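Extracellular solute-binding protein (PDB 4P98) probably captures a small solute outside the cell membrane and delivers it to an ABC transporter, as a BMP-family lipoprotein. Local coordinates at residues E43-D48 with T251-L256. Numbering follows the deposited sequence.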
ATOM      1  N   GLU A  43      -7.306 -13.187  -4.600  1.00 18.49           N
ATOM      2  CA  GLU A  43      -8.565 -13.834  -4.223  1.00 20.91           C
ATOM      3  C   GLU A  43      -9.710 -13.336  -5.102  1.00 19.46           C
ATOM      4  O   GLU A  43     -10.465 -14.131  -5.639  1.00 18.76           O
ATOM      5  CB  GLU A  43      -8.906 -13.584  -2.746  1.00 24.85           C
ATOM      6  CG  GLU A  43      -8.344 -14.620  -1.798  1.00 31.87           C
ATOM      7  CD  GLU A  43      -8.875 -16.015  -2.093  1.00 36.61           C
ATOM      8  OE1 GLU A  43     -10.079 -16.268  -1.865  1.00 44.88           O
ATOM      9  OE2 GLU A  43      -8.090 -16.857  -2.563  1.00 40.88           O
ATOM     10  N   ARG A  44      -9.823 -12.023  -5.252  1.00 17.84           N
ATOM     11  CA  ARG A  44     -10.880 -11.446  -6.078  1.00 18.42           C
ATOM     12  C   ARG A  44     -10.742 -11.831  -7.552  1.00 18.62           C
ATOM     13  O   ARG A  44     -11.747 -11.894  -8.260  1.00 19.43           O
ATOM     14  CB  ARG A  44     -10.935  -9.924  -5.918  1.00 19.56           C
ATOM     15  CG  ARG A  44     -11.331  -9.480  -4.517  1.00 22.79           C
ATOM     16  CD  ARG A  44     -11.034  -8.010  -4.295  1.00 27.74           C
ATOM     17  NE  ARG A  44     -12.031  -7.144  -4.929  1.00 29.42           N
ATOM     18  CZ  ARG A  44     -11.802  -5.908  -5.383  1.00 34.12           C
ATOM     19  NH1 ARG A  44     -12.807  -5.224  -5.931  1.00 33.80           N
ATOM     20  NH2 ARG A  44     -10.578  -5.349  -5.308  1.00 33.84           N
ATOM     21  N   LEU A  45      -9.514 -12.102  -8.002  1.00 16.54           N
ATOM     22  CA  LEU A  45      -9.248 -12.490  -9.393  1.00 16.53           C
ATOM     23  C   LEU A  45      -9.802 -13.872  -9.748  1.00 16.85           C
ATOM     24  O   LEU A  45     -10.010 -14.169 -10.919  1.00 18.14           O
ATOM     25  CB  LEU A  45      -7.748 -12.458  -9.671  1.00 16.40           C
ATOM     26  CG  LEU A  45      -7.268 -12.513 -11.115  1.00 17.17           C
ATOM     27  CD1 LEU A  45      -7.592 -11.201 -11.824  1.00 17.60           C
ATOM     28  CD2 LEU A  45      -5.767 -12.776 -11.154  1.00 16.47           C
ATOM     29  N   LYS A  46     -10.052 -14.713  -8.749  1.00 18.43           N
ATOM     30  CA  LYS A  46     -10.658 -16.033  -8.999  1.00 21.17           C
ATOM     31  C   LYS A  46     -11.990 -15.932  -9.753  1.00 21.03           C
ATOM     32  O   LYS A  46     -12.320 -16.797 -10.563  1.00 20.82           O
ATOM     33  CB  LYS A  46     -10.828 -16.797  -7.690  1.00 23.80           C
ATOM     34  CG  LYS A  46      -9.487 -17.080  -7.031  1.00 27.27           C
ATOM     35  CD  LYS A  46      -9.593 -17.892  -5.753  1.00 30.62           C
ATOM     36  CE  LYS A  46      -8.194 -18.158  -5.218  1.00 32.08           C
ATOM     37  NZ  LYS A  46      -8.237 -19.010  -3.993  1.00 38.46           N
ATOM     38  N   ALA A  47     -12.733 -14.857  -9.510  1.00 20.36           N
ATOM     39  CA  ALA A  47     -13.996 -14.609 -10.216  1.00 22.16           C
ATOM     40  C   ALA A  47     -13.805 -14.284 -11.698  1.00 21.38           C
ATOM     41  O   ALA A  47     -14.745 -14.385 -12.471  1.00 20.01           O
ATOM     42  CB  ALA A  47     -14.765 -13.489  -9.535  1.00 23.00           C
ATOM     43  N   ASP A  48     -12.598 -13.887 -12.088  1.00 21.43           N
ATOM     44  CA  ASP A  48     -12.281 -13.640 -13.490  1.00 22.58           C
ATOM     45  C   ASP A  48     -11.707 -14.886 -14.171  1.00 24.87           C
ATOM     46  O   ASP A  48     -11.237 -14.806 -15.304  1.00 26.92           O
ATOM     47  CB  ASP A  48     -11.300 -12.470 -13.611  1.00 22.84           C
ATOM     48  CG  ASP A  48     -11.857 -11.191 -13.041  1.00 22.50           C
ATOM     49  OD1 ASP A  48     -12.851 -10.701 -13.591  1.00 27.54           O
ATOM     50  OD2 ASP A  48     -11.329 -10.672 -12.035  1.00 22.66           O
ATOM     51  N   THR A 251      -5.056  -4.065 -12.250  1.00 12.21           N
ATOM     52  CA  THR A 251      -3.809  -4.471 -12.886  1.00 12.00           C
ATOM     53  C   THR A 251      -3.813  -5.974 -13.201  1.00 11.58           C
ATOM     54  O   THR A 251      -3.501  -6.382 -14.317  1.00 10.92           O
ATOM     55  CB  THR A 251      -2.593  -4.095 -12.018  1.00 11.84           C
ATOM     56  OG1 THR A 251      -2.544  -2.673 -11.859  1.00 13.21           O
ATOM     57  CG2 THR A 251      -1.290  -4.588 -12.646  1.00 12.24           C
ATOM     58  N   TYR A 252      -4.178  -6.794 -12.222  1.00 11.44           N
ATOM     59  CA  TYR A 252      -4.251  -8.239 -12.425  1.00 11.62           C
ATOM     60  C   TYR A 252      -5.280  -8.646 -13.479  1.00 11.58           C
ATOM     61  O   TYR A 252      -5.047  -9.571 -14.265  1.00 11.82           O
ATOM     62  CB  TYR A 252      -4.586  -8.946 -11.107  1.00 11.80           C
ATOM     63  CG  TYR A 252      -3.460  -8.993 -10.066  1.00 12.14           C
ATOM     64  CD1 TYR A 252      -2.215  -8.408 -10.288  1.00 13.28           C
ATOM     65  CD2 TYR A 252      -3.675  -9.607  -8.837  1.00 13.18           C
ATOM     66  CE1 TYR A 252      -1.220  -8.445  -9.312  1.00 13.15           C
ATOM     67  CE2 TYR A 252      -2.689  -9.654  -7.865  1.00 13.30           C
ATOM     68  CZ  TYR A 252      -1.460  -9.073  -8.107  1.00 13.44           C
ATOM     69  OH  TYR A 252      -0.476  -9.121  -7.126  1.00 13.85           O
ATOM     70  N   GLN A 253      -6.435  -7.986 -13.465  1.00 12.61           N
ATOM     71  CA  GLN A 253      -7.463  -8.237 -14.490  1.00 13.77           C
ATOM     72  C   GLN A 253      -6.932  -7.931 -15.883  1.00 12.96           C
ATOM     73  O   GLN A 253      -7.142  -8.697 -16.831  1.00 14.02           O
ATOM     74  CB  GLN A 253      -8.717  -7.422 -14.187  1.00 14.87           C
ATOM     75  CG  GLN A 253      -9.477  -7.981 -12.997  1.00 15.53           C
ATOM     76  CD  GLN A 253     -10.589  -7.075 -12.533  1.00 16.79           C
ATOM     77  OE1 GLN A 253     -10.482  -5.849 -12.605  1.00 15.32           O
ATOM     78  NE2 GLN A 253     -11.658  -7.670 -12.027  1.00 18.33           N
ATOM     79  N   SER A 254      -6.194  -6.840 -15.988  1.00 13.05           N
ATOM     80  CA  SER A 254      -5.572  -6.446 -17.254  1.00 13.33           C
ATOM     81  C   SER A 254      -4.565  -7.503 -17.722  1.00 13.89           C
ATOM     82  O   SER A 254      -4.496  -7.821 -18.920  1.00 14.80           O
ATOM     83  CB  SER A 254      -4.907  -5.074 -17.130  1.00 13.21           C
ATOM     84  OG  SER A 254      -4.296  -4.698 -18.366  1.00 14.80           O
ATOM     85  N   TYR A 255      -3.792  -8.056 -16.791  1.00 11.97           N
ATOM     86  CA  TYR A 255      -2.899  -9.172 -17.126  1.00 12.28           C
ATOM     87  C   TYR A 255      -3.629 -10.362 -17.762  1.00 12.32           C
ATOM     88  O   TYR A 255      -3.154 -10.943 -18.741  1.00 13.40           O
ATOM     89  CB  TYR A 255      -2.154  -9.673 -15.876  1.00 12.33           C
ATOM     90  CG  TYR A 255      -1.157  -8.719 -15.244  1.00 11.59           C
ATOM     91  CD1 TYR A 255      -0.607  -7.653 -15.945  1.00 11.00           C
ATOM     92  CD2 TYR A 255      -0.733  -8.922 -13.930  1.00 11.37           C
ATOM     93  CE1 TYR A 255       0.313  -6.801 -15.351  1.00 11.45           C
ATOM     94  CE2 TYR A 255       0.192  -8.080 -13.336  1.00 11.27           C
ATOM     95  CZ  TYR A 255       0.727  -7.038 -14.043  1.00 10.79           C
ATOM     96  OH  TYR A 255       1.651  -6.215 -13.429  1.00 11.24           O
ATOM     97  N   LEU A 256      -4.767 -10.745 -17.197  1.00 12.03           N
ATOM     98  CA  LEU A 256      -5.539 -11.864 -17.757  1.00 14.67           C
ATOM     99  C   LEU A 256      -6.066 -11.532 -19.150  1.00 14.98           C
ATOM    100  O   LEU A 256      -6.006 -12.357 -20.069  1.00 15.66           O
ATOM    101  CB  LEU A 256      -6.699 -12.232 -16.838  1.00 15.92           C
ATOM    102  CG  LEU A 256      -6.394 -12.704 -15.421  1.00 17.75           C
ATOM    103  CD1 LEU A 256      -7.631 -13.356 -14.823  1.00 20.35           C
ATOM    104  CD2 LEU A 256      -5.209 -13.651 -15.345  1.00 19.21           C
TER
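Leu-45 carries the apolar part of the contact, pushing its two methyl groups against helix 249-261 between Tyr-252 and Leu-256. With CG of Leu-45 anti to the backbone N (chi1 -166°), Leu-45 CD1 meets Leu-256 CD1 tip to tip at 3.7 Å. Against Tyr-252 the approach is crosswise: Leu-45 CD1 lies 3.8 Å from Tyr-252 CB, at the root of the side chain, while the Tyr-252 side chain also touches Ala-38 and Ala-41 of helix 34-45. Leu-45 CD1 also rests on the helix backbone, 3.8 Å from Gln-253 N. Leu-256 CD1 in turn touches Asp-48 CB at 4.0 Å, which extends the apolar surface to the end of the segment.

The polar part is a single hydrogen bond, from Gln-253 NE2 to Asp-48 OD2, 3.0 Å long and nearly straight at 166°. Asp-48 OD2 lies in the amide plane of Gln-253; NE2 meets it on the syn side but 28° out of the carboxylate plane, the two side chains crossing at about a right angle. An alanine in place of Asp-48 would probably leave the Gln-253 amide without this acceptor and free to turn, while the methyl contact with Leu-256 could persist. The backbone O of Asp-48 is bound separately by Arg-260 of helix 249-261.

Both helices belong to the domain built on the six-stranded parallel sheet, where Tyr-255 reaches Ser-103 and strand 118-123. The contact thus joins residues 43-48, at the C-terminal end of helix 34-45, to helix 249-261 over a parallel sheet, as in the alpha/beta domains of periplasmic-binding-protein folds.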